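Local coordinates for protein arylamine n-acetyltransferase (PDB 1W5R) that catalyses the transfer of an acetyl group, normally from acetyl-coenzyme A, to arylamine substrates, here in a variant whose catalytic nucleophile has been replaced, at residues M6-Y11 and Y82-L87; D66-G70 and G257-L263; L128-F133 and L179-T183. The protein carries 1 engineered substitution. All coordinates share one frame; numbering follows the deposited sequence.

Contact 1: residues M6-Y11 and Y82-L87; sequences MDLGGY and YVLEEL
In the helical part of the arylamine N-acetyltransferase fold, near the N-terminus, helix 8-14 and M6 just ahead of it pack against one flank of helix 73-87, the helix that follows the loop after helix 57-66. Y11 meets V83 face-on. The CG2 methyl of V83 stands over the centre of the phenol ring, 3.6 Å from its centroid and only 12° off the ring normal, a clear CH-pi contact. Because V83 holds CG1 anti to its backbone N (chi1 167°), the other methyl remains beside the nitrogen and faces the ring, while CG1 itself comes within 3.6 Å of Y11 CE2. The phenol is also tied at its far end, since Y11 OH bonds to H35 of helix 25-38.

L8 is the apolar wedge one turn back. Its CG lies 3.6 Å from E86 CG, and its CD1 meets L87 CD2, also at 3.6 Å. E86 thus contributes its aliphatic stem to the packing, and the bend of that stem at chi2 (62°) carries the carboxylate past M6, whose CG comes 3.8 Å from E86 OE1. The M6 thioether runs in the opposite direction, bringing CE 4.0 Å from Y82 CB. Before the short helix, D7 acts as N-cap: D7 OD1 accepts from G10 N at 3.0 Å, the donor approaching from above the carboxylate plane.

The polar ends of these side chains look elsewhere: Y82 OH bonds to L55 O, and E86 OE2 makes a long, weak ion pair with R20. Across the interface itself the attraction is therefore dispersive, with the CH-pi contact its directional element, while the hydroxyl bonds of Y11 to H35 and of Y82 to L55 O restrain how those two rings are turned.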
ATOM      1  N   MET A   6      35.143  18.351 -13.063  1.00 40.54           N
ATOM      2  CA  MET A   6      34.587  17.706 -11.839  1.00 40.46           C
ATOM      3  C   MET A   6      34.489  16.194 -12.037  1.00 39.85           C
ATOM      4  O   MET A   6      34.907  15.671 -13.073  1.00 40.01           O
ATOM      5  CB  MET A   6      33.200  18.269 -11.513  1.00 40.59           C
ATOM      6  CG  MET A   6      32.881  19.607 -12.149  1.00 40.84           C
ATOM      7  SD  MET A   6      31.274  20.219 -11.604  1.00 41.01           S
ATOM      8  CE  MET A   6      31.775  21.479 -10.433  1.00 40.75           C
ATOM      9  N   ASP A   7      33.937  15.495 -11.044  1.00 38.87           N
ATOM     10  CA  ASP A   7      33.690  14.061 -11.170  1.00 37.56           C
ATOM     11  C   ASP A   7      32.302  13.815 -11.751  1.00 36.13           C
ATOM     12  O   ASP A   7      31.385  13.354 -11.050  1.00 36.14           O
ATOM     13  CB  ASP A   7      33.870  13.338  -9.824  1.00 37.96           C
ATOM     14  CG  ASP A   7      33.739  11.815  -9.942  1.00 38.71           C
ATOM     15  OD1 ASP A   7      34.020  11.259 -11.029  1.00 38.61           O
ATOM     16  OD2 ASP A   7      33.353  11.172  -8.938  1.00 39.48           O
ATOM     17  N   LEU A   8      32.146  14.129 -13.037  1.00 34.04           N
ATOM     18  CA  LEU A   8      30.880  13.858 -13.709  1.00 31.57           C
ATOM     19  C   LEU A   8      30.665  12.370 -13.923  1.00 29.85           C
ATOM     20  O   LEU A   8      29.532  11.898 -13.864  1.00 29.33           O
ATOM     21  CB  LEU A   8      30.754  14.615 -15.025  1.00 31.86           C
ATOM     22  CG  LEU A   8      30.414  16.106 -14.968  1.00 31.69           C
ATOM     23  CD1 LEU A   8      29.444  16.398 -16.081  1.00 31.71           C
ATOM     24  CD2 LEU A   8      29.815  16.566 -13.632  1.00 31.76           C
ATOM     25  N   GLY A   9      31.751  11.636 -14.162  1.00 27.65           N
ATOM     26  CA  GLY A   9      31.696  10.176 -14.274  1.00 25.25           C
ATOM     27  C   GLY A   9      31.062   9.513 -13.059  1.00 23.07           C
ATOM     28  O   GLY A   9      30.261   8.584 -13.192  1.00 22.60           O
ATOM     29  N   GLY A  10      31.430   9.994 -11.875  1.00 21.41           N
ATOM     30  CA  GLY A  10      30.841   9.525 -10.628  1.00 19.48           C
ATOM     31  C   GLY A  10      29.348   9.825 -10.605  1.00 18.02           C
ATOM     32  O   GLY A  10      28.543   8.942 -10.286  1.00 17.54           O
ATOM     33  N   TYR A  11      28.981  11.055 -10.968  1.00 16.82           N
ATOM     34  CA  TYR A  11      27.560  11.443 -10.979  1.00 15.80           C
ATOM     35  C   TYR A  11      26.752  10.636 -11.982  1.00 15.98           C
ATOM     36  O   TYR A  11      25.678  10.129 -11.656  1.00 15.91           O
ATOM     37  CB  TYR A  11      27.377  12.934 -11.248  1.00 15.12           C
ATOM     38  CG  TYR A  11      25.922  13.330 -11.418  1.00 13.89           C
ATOM     39  CD1 TYR A  11      25.104  13.563 -10.310  1.00 13.97           C
ATOM     40  CD2 TYR A  11      25.366  13.457 -12.692  1.00 14.65           C
ATOM     41  CE1 TYR A  11      23.764  13.903 -10.472  1.00 14.02           C
ATOM     42  CE2 TYR A  11      24.036  13.807 -12.868  1.00 13.36           C
ATOM     43  CZ  TYR A  11      23.242  14.042 -11.755  1.00 13.82           C
ATOM     44  OH  TYR A  11      21.923  14.400 -11.941  1.00 13.20           O
ATOM     45  N   TYR A  82      25.525  22.184 -10.798  1.00 13.77           N
ATOM     46  CA  TYR A  82      26.940  22.022 -11.160  1.00 14.29           C
ATOM     47  C   TYR A  82      27.094  21.072 -12.331  1.00 14.80           C
ATOM     48  O   TYR A  82      27.864  21.346 -13.264  1.00 15.72           O
ATOM     49  CB  TYR A  82      27.753  21.502  -9.971  1.00 14.25           C
ATOM     50  CG  TYR A  82      27.844  22.472  -8.810  1.00 14.15           C
ATOM     51  CD1 TYR A  82      27.358  22.131  -7.535  1.00 13.97           C
ATOM     52  CD2 TYR A  82      28.432  23.726  -8.977  1.00 14.47           C
ATOM     53  CE1 TYR A  82      27.448  23.034  -6.472  1.00 14.95           C
ATOM     54  CE2 TYR A  82      28.526  24.628  -7.930  1.00 14.76           C
ATOM     55  CZ  TYR A  82      28.043  24.277  -6.672  1.00 14.54           C
ATOM     56  OH  TYR A  82      28.134  25.161  -5.627  1.00 14.63           O
ATOM     57  N   VAL A  83      26.353  19.969 -12.298  1.00 14.63           N
ATOM     58  CA  VAL A  83      26.430  18.962 -13.355  1.00 15.15           C
ATOM     59  C   VAL A  83      26.028  19.566 -14.694  1.00 15.16           C
ATOM     60  O   VAL A  83      26.741  19.388 -15.699  1.00 15.37           O
ATOM     61  CB  VAL A  83      25.555  17.724 -13.047  1.00 14.69           C
ATOM     62  CG1 VAL A  83      25.409  16.857 -14.283  1.00 15.89           C
ATOM     63  CG2 VAL A  83      26.144  16.941 -11.909  1.00 15.01           C
ATOM     64  N   LEU A  84      24.911  20.292 -14.719  1.00 15.06           N
ATOM     65  CA  LEU A  84      24.414  20.841 -15.985  1.00 15.56           C
ATOM     66  C   LEU A  84      25.353  21.891 -16.564  1.00 16.24           C
ATOM     67  O   LEU A  84      25.589  21.910 -17.777  1.00 16.46           O
ATOM     68  CB  LEU A  84      22.993  21.377 -15.856  1.00 15.19           C
ATOM     69  CG  LEU A  84      21.921  20.331 -15.518  1.00 14.26           C
ATOM     70  CD1 LEU A  84      20.609  21.040 -15.328  1.00 13.69           C
ATOM     71  CD2 LEU A  84      21.779  19.192 -16.556  1.00 14.95           C
ATOM     72  N   GLU A  85      25.890  22.746 -15.696  1.00 17.32           N
ATOM     73  CA  GLU A  85      26.924  23.719 -16.066  1.00 19.11           C
ATOM     74  C   GLU A  85      28.125  23.055 -16.708  1.00 19.61           C
ATOM     75  O   GLU A  85      28.627  23.512 -17.753  1.00 19.82           O
ATOM     76  CB  GLU A  85      27.420  24.437 -14.821  1.00 19.98           C
ATOM     77  CG  GLU A  85      26.571  25.571 -14.411  1.00 21.67           C
ATOM     78  CD  GLU A  85      27.248  26.454 -13.385  1.00 21.34           C
ATOM     79  OE1 GLU A  85      27.958  25.940 -12.478  1.00 21.81           O
ATOM     80  OE2 GLU A  85      27.034  27.669 -13.484  1.00 21.43           O
ATOM     81  N   GLU A  86      28.597  21.984 -16.077  1.00 20.18           N
ATOM     82  CA  GLU A  86      29.791  21.296 -16.544  1.00 21.23           C
ATOM     83  C   GLU A  86      29.539  20.735 -17.938  1.00 21.09           C
ATOM     84  O   GLU A  86      30.421  20.786 -18.799  1.00 21.41           O
ATOM     85  CB  GLU A  86      30.219  20.203 -15.552  1.00 21.77           C
ATOM     86  CG  GLU A  86      31.455  19.384 -15.961  1.00 24.23           C
ATOM     87  CD  GLU A  86      32.735  20.207 -16.104  1.00 26.93           C
ATOM     88  OE1 GLU A  86      32.823  21.333 -15.558  1.00 28.36           O
ATOM     89  OE2 GLU A  86      33.663  19.708 -16.770  1.00 29.05           O
ATOM     90  N   LEU A  87      28.315  20.254 -18.166  1.00 20.56           N
ATOM     91  CA  LEU A  87      27.945  19.653 -19.444  1.00 20.35           C
ATOM     92  C   LEU A  87      27.723  20.657 -20.574  1.00 20.38           C
ATOM     93  O   LEU A  87      27.682  20.256 -21.739  1.00 20.83           O
ATOM     94  CB  LEU A  87      26.719  18.734 -19.281  1.00 20.27           C
ATOM     95  CG  LEU A  87      26.941  17.404 -18.542  1.00 20.45           C
ATOM     96  CD1 LEU A  87      25.634  16.674 -18.253  1.00 20.51           C
ATOM     97  CD2 LEU A  87      27.873  16.470 -19.310  1.00 20.99           C
TER

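Contact 2: residues D66-G70 and G257-L263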
ATOM      1  N   ASP A  66      29.482  10.285  -3.828  1.00 18.76           N
ATOM      2  CA  ASP A  66      30.508   9.376  -3.294  1.00 20.24           C
ATOM      3  C   ASP A  66      30.049   8.569  -2.089  1.00 20.42           C
ATOM      4  O   ASP A  66      30.460   7.417  -1.917  1.00 21.02           O
ATOM      5  CB  ASP A  66      31.789  10.135  -2.933  1.00 20.49           C
ATOM      6  CG  ASP A  66      32.428  10.824  -4.134  1.00 22.61           C
ATOM      7  OD1 ASP A  66      32.113  10.473  -5.296  1.00 25.49           O
ATOM      8  OD2 ASP A  66      33.248  11.733  -3.907  1.00 24.41           O
ATOM      9  N   ARG A  67      29.208   9.165  -1.247  1.00 20.59           N
ATOM     10  CA  ARG A  67      28.758   8.483  -0.026  1.00 21.04           C
ATOM     11  C   ARG A  67      27.396   7.802  -0.157  1.00 20.93           C
ATOM     12  O   ARG A  67      26.906   7.200   0.807  1.00 21.14           O
ATOM     13  CB  ARG A  67      28.791   9.427   1.189  1.00 21.22           C
ATOM     14  CG  ARG A  67      30.164  10.084   1.407  1.00 21.84           C
ATOM     15  CD  ARG A  67      30.372  10.753   2.769  1.00 22.81           C
ATOM     16  NE  ARG A  67      29.150  11.188   3.420  1.00 26.40           N
ATOM     17  CZ  ARG A  67      28.757  12.449   3.545  1.00 26.95           C
ATOM     18  NH1 ARG A  67      29.487  13.446   3.053  1.00 27.85           N
ATOM     19  NH2 ARG A  67      27.615  12.705   4.166  1.00 29.48           N
ATOM     20  N   ARG A  68      26.784   7.912  -1.338  1.00 20.61           N
ATOM     21  CA  ARG A  68      25.510   7.243  -1.641  1.00 20.53           C
ATOM     22  C   ARG A  68      24.416   7.597  -0.625  1.00 19.20           C
ATOM     23  O   ARG A  68      23.622   6.760  -0.187  1.00 19.33           O
ATOM     24  CB  ARG A  68      25.706   5.729  -1.818  1.00 22.06           C
ATOM     25  CG  ARG A  68      26.624   5.400  -3.000  1.00 24.42           C
ATOM     26  CD  ARG A  68      26.982   3.920  -3.053  1.00 30.19           C
ATOM     27  NE  ARG A  68      27.939   3.626  -4.122  1.00 33.04           N
ATOM     28  CZ  ARG A  68      28.521   2.444  -4.323  1.00 35.59           C
ATOM     29  NH1 ARG A  68      28.252   1.411  -3.528  1.00 36.96           N
ATOM     30  NH2 ARG A  68      29.382   2.294  -5.326  1.00 36.65           N
ATOM     31  N   ARG A  69      24.420   8.867  -0.253  1.00 16.66           N
ATOM     32  CA  ARG A  69      23.364   9.472   0.537  1.00 14.34           C
ATOM     33  C   ARG A  69      22.459  10.210  -0.430  1.00 13.16           C
ATOM     34  O   ARG A  69      22.837  10.453  -1.575  1.00 12.54           O
ATOM     35  CB  ARG A  69      23.983  10.480   1.506  1.00 13.88           C
ATOM     36  CG  ARG A  69      24.792   9.830   2.657  1.00 13.99           C
ATOM     37  CD  ARG A  69      23.907   9.231   3.734  1.00 14.05           C
ATOM     38  NE  ARG A  69      22.930  10.200   4.213  1.00 12.62           N
ATOM     39  CZ  ARG A  69      23.161  11.125   5.147  1.00 12.62           C
ATOM     40  NH1 ARG A  69      22.191  11.970   5.479  1.00 11.57           N
ATOM     41  NH2 ARG A  69      24.354  11.215   5.759  1.00 12.55           N
ATOM     42  N   GLY A  70      21.259  10.566   0.026  1.00 11.45           N
ATOM     43  CA  GLY A  70      20.464  11.542  -0.704  1.00 11.14           C
ATOM     44  C   GLY A  70      20.675  12.913  -0.090  1.00 10.20           C
ATOM     45  O   GLY A  70      21.644  13.165   0.632  1.00  9.97           O
ATOM     46  N   GLY A 257      17.469   3.046  -0.851  1.00 20.14           N
ATOM     47  CA  GLY A 257      18.867   2.895  -1.264  1.00 19.64           C
ATOM     48  C   GLY A 257      19.872   3.790  -0.559  1.00 19.44           C
ATOM     49  O   GLY A 257      20.916   4.125  -1.132  1.00 19.72           O
ATOM     50  N   ILE A 258      19.568   4.173   0.681  1.00 19.03           N
ATOM     51  CA  ILE A 258      20.448   5.056   1.454  1.00 18.98           C
ATOM     52  C   ILE A 258      21.328   4.237   2.398  1.00 21.23           C
ATOM     53  O   ILE A 258      20.829   3.422   3.185  1.00 21.40           O
ATOM     54  CB  ILE A 258      19.649   6.122   2.261  1.00 18.25           C
ATOM     55  CG1 ILE A 258      18.869   7.036   1.307  1.00 16.72           C
ATOM     56  CG2 ILE A 258      20.592   6.950   3.166  1.00 17.36           C
ATOM     57  CD1 ILE A 258      17.773   7.860   2.001  1.00 17.27           C
ATOM     58  N   ASP A 259      22.634   4.482   2.315  1.00 23.55           N
ATOM     59  CA  ASP A 259      23.618   3.836   3.179  1.00 25.93           C
ATOM     60  C   ASP A 259      23.700   4.541   4.537  1.00 26.98           C
ATOM     61  O   ASP A 259      24.237   5.647   4.632  1.00 27.70           O
ATOM     62  CB  ASP A 259      24.988   3.832   2.487  1.00 26.25           C
ATOM     63  CG  ASP A 259      26.100   3.254   3.366  1.00 27.58           C
ATOM     64  OD1 ASP A 259      25.801   2.483   4.304  1.00 29.32           O
ATOM     65  OD2 ASP A 259      27.278   3.572   3.105  1.00 29.81           O
ATOM     66  N   LEU A 260      23.168   3.895   5.574  1.00 28.43           N
ATOM     67  CA  LEU A 260      23.174   4.449   6.940  1.00 29.64           C
ATOM     68  C   LEU A 260      24.488   4.211   7.699  1.00 30.58           C
ATOM     69  O   LEU A 260      24.708   4.781   8.774  1.00 30.57           O
ATOM     70  CB  LEU A 260      21.987   3.920   7.749  1.00 29.83           C
ATOM     71  CG  LEU A 260      20.568   4.346   7.357  1.00 30.16           C
ATOM     72  CD1 LEU A 260      19.556   3.614   8.216  1.00 30.68           C
ATOM     73  CD2 LEU A 260      20.368   5.856   7.479  1.00 29.73           C
ATOM     74  N   GLY A 261      25.353   3.368   7.138  1.00 31.40           N
ATOM     75  CA  GLY A 261      26.721   3.216   7.640  1.00 32.38           C
ATOM     76  C   GLY A 261      27.429   4.561   7.723  1.00 32.78           C
ATOM     77  O   GLY A 261      28.248   4.784   8.615  1.00 33.44           O
ATOM     78  N   ASP A 262      27.088   5.450   6.788  1.00 33.16           N
ATOM     79  CA  ASP A 262      27.518   6.859   6.782  1.00 33.14           C
ATOM     80  C   ASP A 262      27.277   7.570   8.126  1.00 32.68           C
ATOM     81  O   ASP A 262      28.025   8.480   8.494  1.00 32.77           O
ATOM     82  CB  ASP A 262      26.811   7.596   5.617  1.00 33.62           C
ATOM     83  CG  ASP A 262      26.832   9.130   5.752  1.00 34.59           C
ATOM     84  OD1 ASP A 262      26.308   9.668   6.744  1.00 36.78           O
ATOM     85  OD2 ASP A 262      27.333   9.810   4.838  1.00 35.82           O
ATOM     86  N   LEU A 263      26.241   7.146   8.850  1.00 31.98           N
ATOM     87  CA  LEU A 263      25.820   7.815  10.088  1.00 31.25           C
ATOM     88  C   LEU A 263      26.095   7.002  11.361  1.00 31.60           C
ATOM     89  O   LEU A 263      25.350   7.093  12.341  1.00 31.30           O
ATOM     90  CB  LEU A 263      24.335   8.195   9.997  1.00 30.64           C
ATOM     91  CG  LEU A 263      23.965   9.259   8.956  1.00 29.06           C
ATOM     92  CD1 LEU A 263      22.488   9.161   8.599  1.00 28.10           C
ATOM     93  CD2 LEU A 263      24.332  10.671   9.426  1.00 27.61           C
TER
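R67 begins the contact by reaching D262 side-on with two nitrogens, both directed at a single oxygen. R67 NE lies 2.7 Å from D262 OD2, nearly in line with the carboxylate C-O bond, whereas R67 NH2, at 3.0 Å, uses the syn lone pair of that oxygen. OD2 lies close to the guanidinium plane, although the two flat groups are turned 33° apart. R68 follows helix 57-66 with positive phi and contributes mainly backbone, its O standing 3.5 Å from D259 N.

R69 starts away from the other segment and folds back through bends at chi2 (-76°) and chi3. This brings R69 NH2 to 2.7 Å from D262 OD1, in a weak bond with the planes almost perpendicular (85°). L263 CD1 lies over one guanidinium face, offset toward its rim. E42 and D45 take R69 NE and NH1, leaving this buried cation surrounded by three carboxylates, which probably favour its charge. G70, which gives its N to E42, lies beside I258.

The whole is a salt-bridge network between two post-helical loops, in which R67 takes D262 OD2 with two nitrogens and R69 NH2 takes OD1; just before D262, D259 OD1 accepts from G261 N in an Asx turn.

Contact 3: residues L128-F133 and L179-T183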
ATOM      1  N   LEU A 128      12.464  25.490 -16.374  1.00 12.83           N
ATOM      2  CA  LEU A 128      12.473  25.202 -14.938  1.00 11.72           C
ATOM      3  C   LEU A 128      12.878  23.757 -14.715  1.00 11.79           C
ATOM      4  O   LEU A 128      12.315  22.836 -15.318  1.00 11.37           O
ATOM      5  CB  LEU A 128      11.101  25.474 -14.322  1.00 11.58           C
ATOM      6  CG  LEU A 128      10.983  25.157 -12.821  1.00 10.50           C
ATOM      7  CD1 LEU A 128      11.941  26.001 -11.984  1.00 11.16           C
ATOM      8  CD2 LEU A 128       9.546  25.310 -12.380  1.00 11.38           C
ATOM      9  N   VAL A 129      13.873  23.561 -13.852  1.00 11.01           N
ATOM     10  CA  VAL A 129      14.333  22.221 -13.499  1.00 10.66           C
ATOM     11  C   VAL A 129      14.344  22.148 -11.977  1.00 10.41           C
ATOM     12  O   VAL A 129      14.901  23.020 -11.310  1.00 10.36           O
ATOM     13  CB  VAL A 129      15.737  21.931 -14.085  1.00 11.06           C
ATOM     14  CG1 VAL A 129      16.245  20.594 -13.599  1.00 12.64           C
ATOM     15  CG2 VAL A 129      15.666  21.951 -15.625  1.00 12.46           C
ATOM     16  N   ASP A 130      13.702  21.117 -11.438  1.00  9.39           N
ATOM     17  CA  ASP A 130      13.628  20.977  -9.986  1.00  9.24           C
ATOM     18  C   ASP A 130      13.552  19.504  -9.664  1.00  9.24           C
ATOM     19  O   ASP A 130      12.519  18.879  -9.862  1.00 10.19           O
ATOM     20  CB  ASP A 130      12.398  21.721  -9.455  1.00  9.58           C
ATOM     21  CG  ASP A 130      12.203  21.570  -7.943  1.00  9.47           C
ATOM     22  OD1 ASP A 130      13.113  21.059  -7.247  1.00  8.55           O
ATOM     23  OD2 ASP A 130      11.125  21.997  -7.456  1.00  9.34           O
ATOM     24  N   VAL A 131      14.665  18.951  -9.209  1.00  8.51           N
ATOM     25  CA  VAL A 131      14.708  17.548  -8.803  1.00  8.45           C
ATOM     26  C   VAL A 131      14.802  17.430  -7.274  1.00  8.09           C
ATOM     27  O   VAL A 131      15.097  16.354  -6.743  1.00  8.46           O
ATOM     28  CB  VAL A 131      15.852  16.770  -9.500  1.00  9.37           C
ATOM     29  CG1 VAL A 131      15.643  16.760 -11.027  1.00 10.07           C
ATOM     30  CG2 VAL A 131      17.222  17.366  -9.135  1.00 10.25           C
ATOM     31  N   GLY A 132      14.548  18.540  -6.583  1.00  8.21           N
ATOM     32  CA  GLY A 132      14.783  18.610  -5.146  1.00  8.60           C
ATOM     33  C   GLY A 132      13.591  18.860  -4.246  1.00  8.36           C
ATOM     34  O   GLY A 132      13.772  19.068  -3.034  1.00  9.50           O
ATOM     35  N   PHE A 133      12.375  18.831  -4.800  1.00  8.14           N
ATOM     36  CA  PHE A 133      11.185  19.178  -4.005  1.00  8.53           C
ATOM     37  C   PHE A 133      10.642  17.976  -3.216  1.00  9.22           C
ATOM     38  O   PHE A 133       9.746  18.140  -2.385  1.00 11.59           O
ATOM     39  CB  PHE A 133      10.087  19.751  -4.908  1.00  8.89           C
ATOM     40  CG  PHE A 133       8.947  20.387  -4.155  1.00  8.70           C
ATOM     41  CD1 PHE A 133       9.157  21.510  -3.342  1.00 10.09           C
ATOM     42  CD2 PHE A 133       7.655  19.871  -4.266  1.00  9.96           C
ATOM     43  CE1 PHE A 133       8.091  22.095  -2.636  1.00 10.41           C
ATOM     44  CE2 PHE A 133       6.586  20.464  -3.577  1.00  9.19           C
ATOM     45  CZ  PHE A 133       6.811  21.569  -2.762  1.00  9.96           C
ATOM     46  N   LEU A 179       2.523  24.558  -5.316  1.00 11.35           N
ATOM     47  CA  LEU A 179       3.657  23.946  -4.630  1.00 10.87           C
ATOM     48  C   LEU A 179       4.556  25.014  -4.023  1.00 10.96           C
ATOM     49  O   LEU A 179       4.825  24.988  -2.816  1.00 12.13           O
ATOM     50  CB  LEU A 179       4.459  23.066  -5.582  1.00 11.70           C
ATOM     51  CG  LEU A 179       3.690  21.923  -6.278  1.00 13.44           C
ATOM     52  CD1 LEU A 179       4.685  21.125  -7.100  1.00 15.53           C
ATOM     53  CD2 LEU A 179       2.902  21.023  -5.305  1.00 15.84           C
ATOM     54  N   TYR A 180       5.029  25.945  -4.852  1.00 10.13           N
ATOM     55  CA  TYR A 180       5.875  27.005  -4.341  1.00 10.29           C
ATOM     56  C   TYR A 180       5.824  28.204  -5.261  1.00 10.18           C
ATOM     57  O   TYR A 180       5.380  28.094  -6.411  1.00 10.45           O
ATOM     58  CB  TYR A 180       7.312  26.514  -4.152  1.00  9.87           C
ATOM     59  CG  TYR A 180       7.960  25.861  -5.360  1.00  8.59           C
ATOM     60  CD1 TYR A 180       8.534  26.624  -6.388  1.00  8.73           C
ATOM     61  CD2 TYR A 180       8.021  24.465  -5.471  1.00  8.49           C
ATOM     62  CE1 TYR A 180       9.157  26.017  -7.495  1.00  9.12           C
ATOM     63  CE2 TYR A 180       8.641  23.852  -6.571  1.00  8.63           C
ATOM     64  CZ  TYR A 180       9.198  24.641  -7.587  1.00  8.39           C
ATOM     65  OH  TYR A 180       9.853  24.062  -8.657  1.00  8.99           O
ATOM     66  N   THR A 181       6.266  29.342  -4.738  1.00 11.20           N
ATOM     67  CA  THR A 181       6.414  30.544  -5.514  1.00 11.97           C
ATOM     68  C   THR A 181       7.900  30.862  -5.619  1.00 11.70           C
ATOM     69  O   THR A 181       8.678  30.478  -4.761  1.00 12.13           O
ATOM     70  CB  THR A 181       5.681  31.729  -4.854  1.00 12.20           C
ATOM     71  OG1 THR A 181       6.304  32.056  -3.602  1.00 15.06           O
ATOM     72  CG2 THR A 181       4.203  31.409  -4.624  1.00 14.02           C
ATOM     73  N   PHE A 182       8.294  31.540  -6.685  1.00 11.85           N
ATOM     74  CA  PHE A 182       9.694  31.915  -6.863  1.00 12.15           C
ATOM     75  C   PHE A 182       9.811  33.098  -7.803  1.00 12.74           C
ATOM     76  O   PHE A 182       8.917  33.335  -8.626  1.00 12.98           O
ATOM     77  CB  PHE A 182      10.509  30.722  -7.400  1.00 12.17           C
ATOM     78  CG  PHE A 182      10.130  30.288  -8.801  1.00 12.28           C
ATOM     79  CD1 PHE A 182      10.836  30.756  -9.906  1.00 12.16           C
ATOM     80  CD2 PHE A 182       9.086  29.391  -9.009  1.00 12.21           C
ATOM     81  CE1 PHE A 182      10.504  30.342 -11.200  1.00 12.53           C
ATOM     82  CE2 PHE A 182       8.743  28.982 -10.301  1.00 11.52           C
ATOM     83  CZ  PHE A 182       9.451  29.455 -11.394  1.00 12.65           C
ATOM     84  N   THR A 183      10.910  33.840  -7.683  1.00 12.81           N
ATOM     85  CA  THR A 183      11.236  34.851  -8.679  1.00 12.69           C
ATOM     86  C   THR A 183      12.381  34.360  -9.559  1.00 13.10           C
ATOM     87  O   THR A 183      13.071  33.387  -9.229  1.00 12.78           O
ATOM     88  CB  THR A 183      11.611  36.224  -8.045  1.00 12.80           C
ATOM     89  OG1 THR A 183      12.952  36.164  -7.522  1.00 14.18           O
ATOM     90  CG2 THR A 183      10.621  36.628  -6.953  1.00 13.55           C
TER
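The F133 ring forms the apolar centre, meeting L179 and Y180 of strand 175-182. Y180 CD2 sits 3.6 Å above the F133 plane, offset toward the rim, and the two rings meet obliquely, with centroids 5.3 Å apart and planes at 58°. F133 CE2 reaches L179 CB at 3.9 Å. A smaller apolar patch lies farther along the strand, where L128 CD2 approaches F182 CZ at 4.3 Å and also borders the Y180 hydroxyl.

Y180 spans from this centre to the polar edge. With CG placed between its backbone N and carbonyl carbon (chi1 53°), the ring extends across the interior toward D130, which comes from the opposite direction. Y180 OH donates to D130 OD2 at 2.7 Å, a weak bond, with ring and carboxylate planes 65° apart. D130 OD1 accepts from G132 N at 3.0 Å, on the anti side and tilted out of the carboxylate plane, making an Asx turn. N77 also donates to OD1, and H113 NE2 bonds to OD2. The aspartate is therefore gripped at both oxygens. The D130-H113 pair is consistent with the Asp-His part of the family's Cys-His-Asp catalytic triad, and Y180, edge-to-face with H113, would then be a second-shell neighbour.

Strands 127-129 and 175-182 are not adjacent in their antiparallel sheet: 111-119 and 90-98 come between them, consistent with the family's strongly curved, barrel-like sheet. V115 of 111-119 and L168 of 165-172 pack against L128 and Y180, a classic beta bulge sets L179 and Y180 against L168, and V129 and V131 lie against helix 25-38.

In the fold
Contacts 1 and 2 interleave along the chain and have centres 20 Å apart. They touch where D7 OD2 and D66 OD1 approach to 3.9 Å, two like charges at the meeting of the N-terminal turn and the end of helix 57-66. Contact 3 is nested within the loop closed by contact 2, yet their centres are 25 Å apart. Helix 73-87 relates all three to the active site: 66-70 leads toward its start, where the catalytic cysteine has been engineered to glutamine, 82-87 is its far end, and N77 on it holds D130 of contact 3. Contacts 1 and 3 have centres 21 Å apart, but their nearest atoms are only about 5 Å apart.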